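Local atomic coordinates of tonb-dependent siderophore receptor (Acinetobacter baumannii, PDB entry 5FP1), a protein that probably takes up iron across the outer membrane by binding ferric siderophores, and may bind ferric enterobactin with micromolar affinity. Residues E21-V25 / L574-I578; G75-N81 / Y299-N303; N283-T289 / Q333-K339; A290-K296 / D326-D332; V562-D568 / L591-K597. The contacts are given in a common frame with arbitrary orientation. Residue numbers count along the deposited sequence, not the author numbering.

Each of the five contacts uses the transmembrane beta-barrel. Contacts 3 and 4 are consecutive parts of one hairpin, strands 284-304 and 315-341, joined by a probable hydrogen bond, Asn288 ND2 to Asp332 OD1, 2.5 Å. Contact 2 uses the far end of strand 284-304, its centre about 23 Å from that of contact 4; there the side chain of Glu76 comes within about 3 Å (nearest atoms) of a phosphate ion, probably from the crystallisation liquor. Contacts 1 and 5 share strand 558-575, centres about 34 Å apart. Contacts 1 and 2 lie on opposite sides of the chain's centre, about 39 Å between centres. Detergent at contact 4 is consistent with an outer, membrane-facing surface there.

Contact 1 (E21-V25 / L574-I578)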
# COMPACT_ATOMS: atom_id res chain seq x y z
N GLU A 21 14.28 -19.64 3.55
CA GLU A 21 13.77 -20.14 2.29
C GLU A 21 12.31 -20.57 2.39
O GLU A 21 11.72 -20.94 1.39
CB GLU A 21 14.65 -21.28 1.77
CG GLU A 21 16.00 -20.78 1.27
CD GLU A 21 17.03 -21.88 1.13
OE1 GLU A 21 16.95 -22.89 1.87
OE2 GLU A 21 17.94 -21.72 0.29
N SER A 22 11.71 -20.49 3.58
CA SER A 22 10.34 -20.90 3.70
C SER A 22 9.32 -19.81 3.29
O SER A 22 9.49 -18.64 3.59
CB SER A 22 10.02 -21.34 5.13
OG SER A 22 8.69 -21.87 5.18
N LEU A 23 8.25 -20.25 2.64
CA LEU A 23 7.09 -19.39 2.37
C LEU A 23 6.23 -19.17 3.63
O LEU A 23 5.37 -18.30 3.64
CB LEU A 23 6.26 -19.99 1.25
CG LEU A 23 6.92 -20.03 -0.15
CD1 LEU A 23 6.00 -20.74 -1.12
CD2 LEU A 23 7.24 -18.64 -0.67
N LYS A 24 6.49 -19.95 4.67
CA LYS A 24 5.77 -19.84 5.94
C LYS A 24 6.60 -19.00 6.87
O LYS A 24 7.79 -19.28 7.09
CB LYS A 24 5.56 -21.26 6.50
CG LYS A 24 5.11 -21.41 7.95
CD LYS A 24 5.03 -22.91 8.26
CE LYS A 24 4.57 -23.22 9.66
NZ LYS A 24 5.74 -23.20 10.58
N VAL A 25 6.01 -17.94 7.41
CA VAL A 25 6.71 -17.12 8.37
C VAL A 25 6.07 -17.27 9.74
O VAL A 25 4.87 -17.06 9.87
CB VAL A 25 6.67 -15.64 7.92
CG1 VAL A 25 7.36 -14.72 8.92
CG2 VAL A 25 7.30 -15.51 6.53
N LEU A 574 -2.77 -20.52 3.34
CA LEU A 574 -1.97 -21.75 3.46
C LEU A 574 -0.58 -21.47 2.95
O LEU A 574 -0.42 -21.09 1.79
CB LEU A 574 -2.60 -22.92 2.68
CG LEU A 574 -1.80 -24.23 2.68
CD1 LEU A 574 -1.75 -24.85 4.07
CD2 LEU A 574 -2.36 -25.23 1.68
N ASN A 575 0.43 -21.62 3.81
CA ASN A 575 1.82 -21.40 3.43
C ASN A 575 2.77 -22.48 3.95
O ASN A 575 2.63 -22.94 5.08
CB ASN A 575 2.31 -20.05 3.97
CG ASN A 575 1.60 -18.86 3.33
OD1 ASN A 575 2.06 -18.33 2.31
ND2 ASN A 575 0.46 -18.47 3.89
N GLY A 576 3.76 -22.84 3.12
CA GLY A 576 4.91 -23.61 3.60
C GLY A 576 5.33 -24.70 2.62
O GLY A 576 5.10 -24.60 1.40
N GLU A 577 5.95 -25.75 3.16
CA GLU A 577 6.44 -26.87 2.36
C GLU A 577 5.53 -28.09 2.51
O GLU A 577 5.37 -28.62 3.61
CB GLU A 577 7.86 -27.24 2.80
CG GLU A 577 8.83 -26.08 2.76
CD GLU A 577 8.71 -25.17 3.96
OE1 GLU A 577 8.66 -25.69 5.10
OE2 GLU A 577 8.67 -23.94 3.77
N ILE A 578 4.90 -28.48 1.41
CA ILE A 578 4.06 -29.66 1.37
C ILE A 578 4.94 -30.93 1.39
O ILE A 578 4.61 -31.89 2.06
CB ILE A 578 3.18 -29.67 0.13
CG1 ILE A 578 2.33 -28.39 0.06
CG2 ILE A 578 2.25 -30.87 0.15
CD1 ILE A 578 1.74 -28.15 -1.31
O HOH W 1 8.93 -24.20 7.40
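Here the N-terminal chain, ahead of strand 43-47, packs against a short turn of the beta-barrel, where the chain leaves strand 558-575 and turns a corner at Gly576 before returning as strand 582-597. In the usual TonB-dependent receptor topology such short turns face the periplasm. The residues at 21-25 form no strand, and no backbone hydrogen bond crosses; the buried area is a modest 237 Å². Ser22 supplies the polar anchor: its OG donates to Glu577 OE2 at 2.5 Å and accepts from Lys24 N at 3.0 Å, which makes an ST turn. Water 1 closes a second route between the same two side chains, donating to Ser22 OG at 3.2 Å and to Glu577 OE1 at 2.8 Å. Leu23 points toward the barrel segment, with Leu23 CB 4.2 Å from Gly576 N and Leu23 O 3.5 Å from Asn575 CB; its side chain also packs on Gln50 and Leu51 of helix 49-55, so it joins plug and barrel. The nearest CA pair is Lys24 and Gly576, 4.5 Å apart. At phi 139° and psi -153°, a CB on Gly576 would be jammed against Asn575 O and sit 3.5 Å from Lys24 CB. Lys24 NZ leads away to a salt bridge with Asp26, while Lys24 CB rests 3.7 Å from Asn575 O.

Contact 2 (G75-N81 / Y299-N303); sequences GEGGNPN and YVWTN
A loop of the plug domain, 75-81, lies inside the TonB-dependent receptor barrel against strand 299-303, with no direct hydrogen bond between them. The loop is irregular; Glu76 N bonds to Asn79 O at 3.0 Å. CA separations are wide, 7.3 Å for Glu76 to Asn303 and 9.0 Å for Pro80 to Tyr299, so side chains fill the gap. Tyr299 and Trp301, both chi1 p, point toward the loop, whereas Val300 points away. Ring contacts: Asn81 (chi1 p) sets ND2 over one face of the indole, 3.4 Å from Trp301 CD1; Gly75 O meets the indole edge, 3.4 Å from Trp301 CH2. Pro80 CB lies 4.2 Å from Tyr299 CE2, an apolar contact. Outside the pair, Asn81 OD1 bonds to Gln265 and Tyr299 OH to Trp501. Two waters bridge the segments: water 2 hydrogen-bonds to Glu76 O and Tyr299 OH, both at 2.9 Å; water 3 hydrogen-bonds to Asn79 O at 2.8 Å and accepts from Trp301 NE1 at 2.9 Å.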
# COMPACT_ATOMS: atom_id res chain seq x y z
N GLY A 75 -5.45 7.48 -8.58
CA GLY A 75 -5.43 8.91 -8.33
C GLY A 75 -6.39 9.72 -9.17
O GLY A 75 -6.98 9.23 -10.11
N GLU A 76 -6.55 10.98 -8.80
CA GLU A 76 -7.34 11.90 -9.62
C GLU A 76 -6.91 13.33 -9.34
O GLU A 76 -5.75 13.58 -9.06
CB GLU A 76 -8.84 11.72 -9.41
CG GLU A 76 -9.65 11.98 -10.68
CD GLU A 76 -10.69 13.08 -10.48
OE1 GLU A 76 -10.29 14.27 -10.43
OE2 GLU A 76 -11.91 12.77 -10.37
N GLY A 77 -7.81 14.30 -9.51
CA GLY A 77 -7.44 15.68 -9.39
C GLY A 77 -7.09 16.10 -7.97
O GLY A 77 -6.23 16.96 -7.78
N GLY A 78 -7.74 15.47 -7.00
CA GLY A 78 -7.57 15.81 -5.60
C GLY A 78 -6.91 14.77 -4.74
O GLY A 78 -6.94 14.86 -3.52
N ASN A 79 -6.31 13.74 -5.36
CA ASN A 79 -5.54 12.78 -4.60
C ASN A 79 -4.45 12.14 -5.42
O ASN A 79 -4.66 11.86 -6.59
CB ASN A 79 -6.44 11.72 -3.99
CG ASN A 79 -7.02 10.79 -5.03
OD1 ASN A 79 -7.84 11.19 -5.85
ND2 ASN A 79 -6.65 9.51 -4.94
N PRO A 80 -3.27 11.91 -4.81
CA PRO A 80 -2.11 11.47 -5.59
C PRO A 80 -2.23 10.06 -6.10
O PRO A 80 -3.07 9.27 -5.62
CB PRO A 80 -0.95 11.60 -4.60
CG PRO A 80 -1.59 11.45 -3.25
CD PRO A 80 -2.94 12.11 -3.39
N ASN A 81 -1.41 9.76 -7.11
CA ASN A 81 -1.53 8.51 -7.87
C ASN A 81 -0.49 7.47 -7.43
O ASN A 81 0.03 6.74 -8.27
CB ASN A 81 -1.32 8.81 -9.35
CG ASN A 81 0.10 9.33 -9.64
OD1 ASN A 81 0.86 9.67 -8.73
ND2 ASN A 81 0.47 9.36 -10.93
N TYR A 299 4.44 15.77 -10.23
CA TYR A 299 3.82 15.03 -11.29
C TYR A 299 2.76 15.78 -12.09
O TYR A 299 2.09 16.71 -11.59
CB TYR A 299 3.22 13.71 -10.77
CG TYR A 299 2.02 13.85 -9.87
CD1 TYR A 299 0.76 14.15 -10.38
CD2 TYR A 299 2.13 13.63 -8.51
CE1 TYR A 299 -0.35 14.24 -9.56
CE2 TYR A 299 1.03 13.75 -7.67
CZ TYR A 299 -0.21 14.05 -8.20
OH TYR A 299 -1.29 14.18 -7.33
N VAL A 300 2.65 15.34 -13.33
CA VAL A 300 1.57 15.70 -14.26
C VAL A 300 1.18 14.42 -14.99
O VAL A 300 2.03 13.77 -15.61
CB VAL A 300 2.04 16.73 -15.32
CG1 VAL A 300 0.99 16.86 -16.42
CG2 VAL A 300 2.29 18.07 -14.66
N TRP A 301 -0.07 14.02 -14.90
CA TRP A 301 -0.53 12.83 -15.61
C TRP A 301 -1.94 13.03 -16.17
O TRP A 301 -2.64 14.01 -15.82
CB TRP A 301 -0.42 11.54 -14.76
CG TRP A 301 -1.28 11.53 -13.62
CD1 TRP A 301 -1.00 12.04 -12.37
CD2 TRP A 301 -2.63 11.03 -13.55
NE1 TRP A 301 -2.09 11.90 -11.56
CE2 TRP A 301 -3.10 11.27 -12.25
CE3 TRP A 301 -3.49 10.41 -14.47
CZ2 TRP A 301 -4.40 10.91 -11.83
CZ3 TRP A 301 -4.76 10.05 -14.06
CH2 TRP A 301 -5.21 10.31 -12.76
N THR A 302 -2.33 12.12 -17.05
CA THR A 302 -3.54 12.30 -17.84
C THR A 302 -4.68 11.43 -17.39
O THR A 302 -4.58 10.20 -17.34
CB THR A 302 -3.27 11.99 -19.33
OG1 THR A 302 -2.30 12.91 -19.83
CG2 THR A 302 -4.55 12.10 -20.12
N ASN A 303 -5.80 12.09 -17.10
CA ASN A 303 -7.10 11.42 -16.95
C ASN A 303 -7.71 11.31 -18.37
O ASN A 303 -7.89 12.32 -19.05
CB ASN A 303 -7.96 12.25 -15.99
CG ASN A 303 -9.44 11.82 -15.93
OD1 ASN A 303 -9.99 11.17 -16.83
ND2 ASN A 303 -10.11 12.28 -14.89
O HOH W 2 -3.64 15.46 -8.57
O HOH W 3 -3.28 12.26 -8.94

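Contact 3 (N283-T289 / Q333-K339)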
# COMPACT_ATOMS: atom_id res chain seq x y z
N ASN A 283 15.56 -10.49 29.81
CA ASN A 283 14.19 -10.60 29.28
C ASN A 283 13.45 -9.26 29.06
O ASN A 283 12.27 -9.27 28.71
CB ASN A 283 13.33 -11.42 30.24
CG ASN A 283 13.74 -12.87 30.30
OD1 ASN A 283 14.04 -13.50 29.28
ND2 ASN A 283 13.73 -13.41 31.49
N ILE A 284 14.10 -8.15 29.36
CA ILE A 284 13.49 -6.84 29.20
C ILE A 284 14.44 -5.89 28.48
O ILE A 284 15.60 -5.70 28.88
CB ILE A 284 13.07 -6.26 30.55
CG1 ILE A 284 12.10 -7.22 31.23
CG2 ILE A 284 12.43 -4.88 30.38
CD1 ILE A 284 11.84 -6.89 32.67
N THR A 285 13.94 -5.28 27.41
CA THR A 285 14.73 -4.43 26.52
C THR A 285 14.02 -3.08 26.40
O THR A 285 12.78 -3.02 26.30
CB THR A 285 14.88 -5.12 25.13
OG1 THR A 285 15.57 -6.36 25.28
CG2 THR A 285 15.66 -4.26 24.13
N ILE A 286 14.81 -2.00 26.45
CA ILE A 286 14.31 -0.66 26.14
C ILE A 286 14.89 -0.24 24.80
O ILE A 286 16.11 -0.41 24.55
CB ILE A 286 14.65 0.37 27.24
CG1 ILE A 286 14.06 1.74 26.92
CG2 ILE A 286 16.16 0.49 27.46
CD1 ILE A 286 12.56 1.85 27.09
N THR A 287 14.02 0.26 23.92
CA THR A 287 14.42 0.61 22.54
C THR A 287 13.94 2.02 22.25
O THR A 287 12.81 2.36 22.59
CB THR A 287 13.83 -0.37 21.52
OG1 THR A 287 14.24 -1.70 21.82
CG2 THR A 287 14.28 -0.04 20.10
N ASN A 288 14.80 2.85 21.65
CA ASN A 288 14.41 4.13 21.11
C ASN A 288 14.72 4.15 19.63
O ASN A 288 15.83 3.83 19.21
CB ASN A 288 15.10 5.33 21.78
CG ASN A 288 14.53 6.67 21.31
OD1 ASN A 288 15.09 7.34 20.41
ND2 ASN A 288 13.40 7.02 21.83
N THR A 289 13.73 4.52 18.83
CA THR A 289 13.92 4.63 17.40
C THR A 289 13.57 6.06 16.99
O THR A 289 12.49 6.57 17.27
CB THR A 289 13.07 3.61 16.64
OG1 THR A 289 13.24 2.30 17.19
CG2 THR A 289 13.43 3.58 15.14
N GLN A 333 9.94 6.75 18.61
CA GLN A 333 9.21 5.72 19.37
C GLN A 333 10.12 5.18 20.47
O GLN A 333 11.24 4.75 20.20
CB GLN A 333 8.85 4.53 18.49
CG GLN A 333 7.93 4.82 17.36
CD GLN A 333 7.64 3.59 16.52
OE1 GLN A 333 8.47 2.68 16.44
NE2 GLN A 333 6.49 3.57 15.86
N LEU A 334 9.59 5.13 21.69
CA LEU A 334 10.30 4.57 22.84
C LEU A 334 9.46 3.40 23.34
O LEU A 334 8.27 3.59 23.61
CB LEU A 334 10.42 5.65 23.92
CG LEU A 334 11.12 5.31 25.24
CD1 LEU A 334 12.58 5.02 24.95
CD2 LEU A 334 10.98 6.49 26.18
N ALA A 335 10.03 2.20 23.36
CA ALA A 335 9.28 0.99 23.68
C ALA A 335 10.07 0.15 24.67
O ALA A 335 11.25 -0.13 24.46
CB ALA A 335 9.04 0.16 22.44
N LEU A 336 9.38 -0.28 25.71
CA LEU A 336 9.90 -1.28 26.64
C LEU A 336 9.21 -2.60 26.34
O LEU A 336 7.98 -2.71 26.41
CB LEU A 336 9.58 -0.83 28.06
CG LEU A 336 10.09 -1.74 29.18
CD1 LEU A 336 11.59 -1.59 29.29
CD2 LEU A 336 9.43 -1.36 30.49
N THR A 337 10.01 -3.61 25.99
CA THR A 337 9.48 -4.89 25.62
C THR A 337 10.08 -6.01 26.45
O THR A 337 11.17 -5.88 27.02
CB THR A 337 9.80 -5.23 24.15
OG1 THR A 337 11.21 -5.10 23.93
CG2 THR A 337 9.04 -4.31 23.19
N GLY A 338 9.40 -7.15 26.47
CA GLY A 338 10.00 -8.34 27.04
C GLY A 338 8.97 -9.25 27.66
O GLY A 338 7.81 -9.29 27.23
N LYS A 339 9.40 -10.00 28.66
CA LYS A 339 8.49 -10.89 29.36
C LYS A 339 8.74 -10.90 30.85
O LYS A 339 9.87 -10.69 31.32
CB LYS A 339 8.55 -12.29 28.78
CG LYS A 339 9.92 -12.83 28.49
CD LYS A 339 9.85 -13.88 27.39
CE LYS A 339 11.23 -14.35 26.97
NZ LYS A 339 11.81 -15.32 27.94
O HOH W 4 12.03 -2.54 23.15
O HOH W 5 11.63 2.05 19.53
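Four branched side chains, Ile284, Ile286, Leu334 and Leu336, form the apolar centre on one face of the sheet. Ile286 CD1 sits between the two leucines, 3.8 Å from Leu334 CD1 and 4.1 Å from Leu336 CB, and Ile284 CG2 approaches Leu336 CD1 at 3.6 Å. Beneath them the backbones pair in antiparallel order, their axes 4.7 Å apart at closest and their directions 163° apart. Thr285 with Thr337, Thr287 with Ala335 and Thr289 with Gln333 are hydrogen-bonded pairs, each closed by two N-H to O bonds of 2.8 to 2.9 Å. This is a beta hairpin of the transmembrane beta-barrel: the apolar face is probably the outer, lipid-facing one, since Thr289 and Gln333 on the other face touch Ile101 of the plug. Apart from Ala335, that face carries polar side chains. Water 4 links both strands, donating to Ala335 O at 2.9 Å and bonding to Thr287 OG1 at 2.7 Å and Thr337 OG1 at 2.8 Å; Gln333 NE2 reaches Glu354 and the carbonyl of Gly100. Toward the hairpin's open end, Gly338 (phi 149°, psi -151°) pairs with Ile284, and a CB there would fall 1.9 Å from Asn283 O. At that edge, Lys339 N donates to Asn283 O at 3.0 Å, and Lys339 NZ donates to Asn283 OD1 at 3.2 Å.

Contact 4 (A290-K296 / D326-D332); sequences AMYAKSK and DSETFTD. With C8E ((hydroxyethyloxy)tri(ethyloxy)octane), chain J.
Tyr292 (chi1 m) takes Phe330 (chi1 t) over one face of its ring: Tyr292 CE2 and Phe330 CD1 are 3.4 Å apart, with centroids at 4.9 Å and planes at 46°, an oblique pair. The strands run antiparallel at 170°, axes 4.7 Å apart, in register from Ala290-Asp332 to Lys296-Asp326. Met291-Thr331, Ala293-Thr329 and Ser295-Ser327 are hydrogen-bonded pairs, each with two N-H to O bonds of 2.8 to 2.9 Å. On the face of the two rings, Lys294 NZ makes salt bridges to Glu328 OE2 at 2.7 Å and Asp326 OD1 at 2.9 Å; Lys296 NZ makes a long salt bridge to Asp326 OD2 at 4.0 Å, completing a four-residue network. The detergent lies along this face, C8E C11 3.4 Å from Tyr292 CB and C4 4.0 Å from Phe330 CB, consistent with a membrane-facing barrel surface. Met291 and Thr331, on the opposite face, pack on Ile101 of the plug, and the hairpin is flanked by strands 264-279 and 346-368.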
# COMPACT_ATOMS: atom_id res chain seq x y z
N ALA A 290 14.52 6.73 16.35
CA ALA A 290 14.30 8.07 15.81
C ALA A 290 14.38 7.96 14.28
O ALA A 290 15.33 7.35 13.77
CB ALA A 290 15.36 9.03 16.36
N MET A 291 13.38 8.49 13.57
CA MET A 291 13.32 8.41 12.09
C MET A 291 13.04 9.78 11.50
O MET A 291 12.17 10.50 11.97
CB MET A 291 12.28 7.40 11.57
CG MET A 291 11.83 7.63 10.08
SD MET A 291 10.97 6.13 9.55
CE MET A 291 10.06 6.78 8.18
N TYR A 292 13.81 10.13 10.49
CA TYR A 292 13.71 11.39 9.82
C TYR A 292 13.39 11.05 8.36
O TYR A 292 14.10 10.26 7.74
CB TYR A 292 15.06 12.13 9.90
CG TYR A 292 15.58 12.41 11.32
CD1 TYR A 292 16.26 11.42 12.06
CD2 TYR A 292 15.39 13.65 11.92
CE1 TYR A 292 16.72 11.67 13.34
CE2 TYR A 292 15.85 13.91 13.21
CZ TYR A 292 16.51 12.91 13.90
OH TYR A 292 16.96 13.17 15.16
N ALA A 293 12.32 11.60 7.81
CA ALA A 293 11.95 11.26 6.43
C ALA A 293 11.73 12.51 5.61
O ALA A 293 11.14 13.48 6.08
CB ALA A 293 10.71 10.38 6.38
N LYS A 294 12.19 12.48 4.37
CA LYS A 294 11.94 13.57 3.44
C LYS A 294 11.33 12.93 2.20
O LYS A 294 11.83 11.91 1.71
CB LYS A 294 13.24 14.29 3.09
CG LYS A 294 13.07 15.30 1.95
CD LYS A 294 13.58 16.67 2.32
CE LYS A 294 13.30 17.69 1.24
NZ LYS A 294 12.75 18.91 1.89
N SER A 295 10.22 13.47 1.73
CA SER A 295 9.50 12.85 0.63
C SER A 295 8.99 13.92 -0.33
O SER A 295 8.25 14.83 0.08
CB SER A 295 8.32 12.02 1.17
OG SER A 295 7.67 11.30 0.12
N LYS A 296 9.40 13.81 -1.59
CA LYS A 296 8.98 14.73 -2.64
C LYS A 296 8.25 14.01 -3.75
O LYS A 296 8.58 12.88 -4.08
CB LYS A 296 10.20 15.46 -3.22
CG LYS A 296 10.97 16.20 -2.15
CD LYS A 296 12.22 16.91 -2.66
CE LYS A 296 11.84 18.06 -3.57
NZ LYS A 296 12.88 19.13 -3.55
N ASP A 326 6.22 18.47 -0.95
CA ASP A 326 7.51 18.35 -0.26
C ASP A 326 7.23 18.21 1.21
O ASP A 326 6.69 19.12 1.85
CB ASP A 326 8.36 19.59 -0.53
CG ASP A 326 9.78 19.47 0.04
OD1 ASP A 326 10.01 18.70 0.98
OD2 ASP A 326 10.66 20.19 -0.43
N SER A 327 7.53 17.03 1.73
CA SER A 327 7.20 16.69 3.09
C SER A 327 8.44 16.30 3.91
O SER A 327 9.31 15.59 3.41
CB SER A 327 6.20 15.54 3.11
OG SER A 327 5.98 15.08 4.43
N GLU A 328 8.46 16.70 5.17
CA GLU A 328 9.47 16.24 6.13
C GLU A 328 8.79 15.74 7.38
O GLU A 328 7.86 16.39 7.90
CB GLU A 328 10.44 17.39 6.50
CG GLU A 328 11.18 17.87 5.27
CD GLU A 328 12.29 18.89 5.56
OE1 GLU A 328 12.50 19.29 6.73
OE2 GLU A 328 12.95 19.30 4.59
N THR A 329 9.24 14.60 7.88
CA THR A 329 8.63 14.00 9.06
C THR A 329 9.70 13.57 10.05
O THR A 329 10.72 13.02 9.66
CB THR A 329 7.80 12.74 8.69
OG1 THR A 329 6.89 13.06 7.61
CG2 THR A 329 7.03 12.25 9.89
N PHE A 330 9.47 13.81 11.33
CA PHE A 330 10.29 13.25 12.39
C PHE A 330 9.40 12.41 13.29
O PHE A 330 8.33 12.86 13.71
CB PHE A 330 10.92 14.34 13.26
CG PHE A 330 11.62 13.79 14.50
CD1 PHE A 330 12.78 13.06 14.40
CD2 PHE A 330 11.07 13.98 15.75
CE1 PHE A 330 13.40 12.53 15.52
CE2 PHE A 330 11.68 13.45 16.88
CZ PHE A 330 12.83 12.71 16.76
N THR A 331 9.87 11.20 13.59
CA THR A 331 9.15 10.32 14.51
C THR A 331 10.14 9.77 15.54
O THR A 331 11.26 9.40 15.19
CB THR A 331 8.50 9.15 13.74
OG1 THR A 331 7.67 9.67 12.69
CG2 THR A 331 7.65 8.27 14.67
N ASP A 332 9.71 9.70 16.80
CA ASP A 332 10.48 8.99 17.81
C ASP A 332 9.54 8.01 18.53
O ASP A 332 8.47 8.42 18.98
CB ASP A 332 11.09 9.95 18.81
CG ASP A 332 12.12 9.26 19.69
OD1 ASP A 332 11.72 8.43 20.55
OD2 ASP A 332 13.33 9.50 19.47
C1 C8E J . 8.96 19.36 10.80
C2 C8E J . 9.38 17.91 11.00
C3 C8E J . 10.82 17.68 10.54
C4 C8E J . 11.80 17.87 11.69
C5 C8E J . 13.25 17.73 11.24
C6 C8E J . 13.48 16.38 10.57
C7 C8E J . 13.20 16.42 9.07
C8 C8E J . 13.92 15.30 8.34
O9 C8E J . 14.54 15.83 7.17
C10 C8E J . 15.02 14.84 6.25
C11 C8E J . 15.73 13.68 6.94
O12 C8E J . 16.44 12.87 5.99
O HOH W 6 9.30 9.97 10.54
O HOH W 7 7.99 13.11 5.12

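Contact 5 (V562-D568 / L591-K597); sequences VGESKVD and LDSELTK
Strands 562-568 and 591-597 form part of a beta hairpin of the barrel, antiparallel at 169° with axes 4.5 Å apart. A classic beta bulge interrupts it: Thr596 and Lys597 both face Glu564, so the register shifts by one between Glu564-Lys597 and Lys566-Glu594. Three hydrogen-bonded pairs join the two strands: Glu564 N donates to Lys597 O (3.1 Å) and Lys597 N to Glu564 O (3.0 Å); Lys566 N to Glu594 O (3.0 Å) and Glu594 N to Lys566 O (2.8 Å); Asp568 N to Asp592 O (2.9 Å) and Asp592 N to Asp568 O (2.8 Å). The backbones of Ser565 and Val567 turn to Lys547 and Thr545. Beside the bulge, Leu595 centres an inverse gamma turn, with a weak 3.1 Å bond from Thr596 N to Glu594 O. Lys566, with chi1 p, brings NZ to Asp568 OD2 in a 2.9 Å salt bridge, Asp568 OD1 makes a salt bridge with Arg544, and Thr596 OG1 donates to Glu594 OE1 at 2.8 Å. Ser565 OG bonds to Tyr90 of the plug and Ser593 OG to Met618 N; Val567 CG1 touches Leu591 CD2 at 3.9 Å. Water 9 accepts from Lys566 NZ (2.9 Å) and donates to Asp592 O (2.7 Å). Lys597 NZ makes a weak bond to Val562 O (3.0 Å) and donates to water 8 (2.6 Å), which donates to Val562 O (2.6 Å) and Glu564 OE2 (2.8 Å).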
# COMPACT_ATOMS: atom_id res chain seq x y z
N VAL A 562 -22.43 10.36 10.34
CA VAL A 562 -23.62 9.53 10.42
C VAL A 562 -23.63 8.40 9.39
O VAL A 562 -24.59 7.63 9.34
CB VAL A 562 -24.90 10.39 10.22
CG1 VAL A 562 -25.07 11.36 11.37
CG2 VAL A 562 -24.83 11.16 8.91
N GLY A 563 -22.58 8.28 8.58
CA GLY A 563 -22.54 7.22 7.60
C GLY A 563 -22.15 5.88 8.22
O GLY A 563 -21.66 5.83 9.35
N GLU A 564 -22.38 4.80 7.49
CA GLU A 564 -22.05 3.47 7.96
C GLU A 564 -21.75 2.58 6.81
O GLU A 564 -22.42 2.62 5.78
CB GLU A 564 -23.24 2.82 8.73
CG GLU A 564 -23.80 3.66 9.85
CD GLU A 564 -25.10 3.10 10.42
OE1 GLU A 564 -25.52 2.00 10.04
OE2 GLU A 564 -25.71 3.76 11.26
N SER A 565 -20.79 1.68 7.01
CA SER A 565 -20.51 0.63 6.07
C SER A 565 -19.94 -0.54 6.83
O SER A 565 -19.48 -0.40 7.97
CB SER A 565 -19.51 1.10 4.98
OG SER A 565 -18.20 1.19 5.52
N LYS A 566 -19.99 -1.71 6.20
CA LYS A 566 -19.48 -2.93 6.81
C LYS A 566 -19.07 -3.95 5.80
O LYS A 566 -19.57 -3.99 4.68
CB LYS A 566 -20.49 -3.57 7.76
CG LYS A 566 -21.71 -4.13 7.08
CD LYS A 566 -22.54 -4.90 8.12
CE LYS A 566 -23.92 -5.25 7.60
NZ LYS A 566 -23.85 -6.59 6.98
N VAL A 567 -18.12 -4.79 6.22
CA VAL A 567 -17.65 -5.89 5.42
C VAL A 567 -17.71 -7.16 6.28
O VAL A 567 -17.01 -7.27 7.29
CB VAL A 567 -16.19 -5.66 4.93
CG1 VAL A 567 -15.71 -6.84 4.11
CG2 VAL A 567 -16.05 -4.39 4.12
N ASP A 568 -18.58 -8.10 5.89
CA ASP A 568 -18.64 -9.42 6.50
C ASP A 568 -17.86 -10.39 5.63
O ASP A 568 -18.16 -10.57 4.44
CB ASP A 568 -20.11 -9.89 6.62
CG ASP A 568 -20.91 -9.09 7.65
OD1 ASP A 568 -20.31 -8.68 8.67
OD2 ASP A 568 -22.11 -8.84 7.43
N LEU A 591 -15.79 -11.54 0.57
CA LEU A 591 -16.03 -10.27 1.21
C LEU A 591 -17.38 -9.72 0.82
O LEU A 591 -17.58 -9.22 -0.30
CB LEU A 591 -14.93 -9.26 0.84
CG LEU A 591 -13.51 -9.65 1.20
CD1 LEU A 591 -12.50 -8.74 0.50
CD2 LEU A 591 -13.34 -9.55 2.70
N ASP A 592 -18.31 -9.79 1.75
CA ASP A 592 -19.65 -9.29 1.55
C ASP A 592 -19.75 -7.87 2.12
O ASP A 592 -19.95 -7.66 3.32
CB ASP A 592 -20.65 -10.24 2.21
CG ASP A 592 -22.09 -9.83 2.01
OD1 ASP A 592 -22.39 -9.05 1.08
OD2 ASP A 592 -22.92 -10.24 2.82
N SER A 593 -19.56 -6.88 1.24
CA SER A 593 -19.46 -5.49 1.67
C SER A 593 -20.78 -4.79 1.47
O SER A 593 -21.53 -5.12 0.58
CB SER A 593 -18.34 -4.76 0.89
OG SER A 593 -18.60 -4.70 -0.51
N GLU A 594 -21.04 -3.77 2.28
CA GLU A 594 -22.27 -3.04 2.19
C GLU A 594 -22.11 -1.60 2.60
O GLU A 594 -21.61 -1.28 3.69
CB GLU A 594 -23.33 -3.71 3.08
CG GLU A 594 -24.66 -3.02 3.06
CD GLU A 594 -25.59 -3.59 4.12
OE1 GLU A 594 -25.57 -3.13 5.29
OE2 GLU A 594 -26.27 -4.55 3.80
N LEU A 595 -22.56 -0.73 1.72
CA LEU A 595 -22.65 0.69 2.01
C LEU A 595 -23.99 0.93 2.69
O LEU A 595 -24.97 1.30 2.06
CB LEU A 595 -22.60 1.47 0.70
CG LEU A 595 -21.27 1.41 -0.04
CD1 LEU A 595 -21.44 1.87 -1.48
CD2 LEU A 595 -20.26 2.27 0.70
N THR A 596 -24.02 0.67 3.98
CA THR A 596 -25.27 0.62 4.74
C THR A 596 -26.02 1.94 4.75
O THR A 596 -27.23 2.01 4.54
CB THR A 596 -24.97 0.21 6.19
OG1 THR A 596 -24.13 -0.96 6.19
CG2 THR A 596 -26.29 -0.09 6.95
N LYS A 597 -25.29 3.01 4.99
CA LYS A 597 -25.88 4.32 5.06
C LYS A 597 -24.95 5.35 4.44
O LYS A 597 -23.82 5.57 4.91
CB LYS A 597 -26.16 4.62 6.53
CG LYS A 597 -26.86 5.93 6.78
CD LYS A 597 -27.21 6.07 8.25
CE LYS A 597 -27.64 7.49 8.57
NZ LYS A 597 -27.52 7.73 10.04
O HOH W 8 -25.68 6.52 11.48
O HOH W 9 -22.21 -7.06 4.58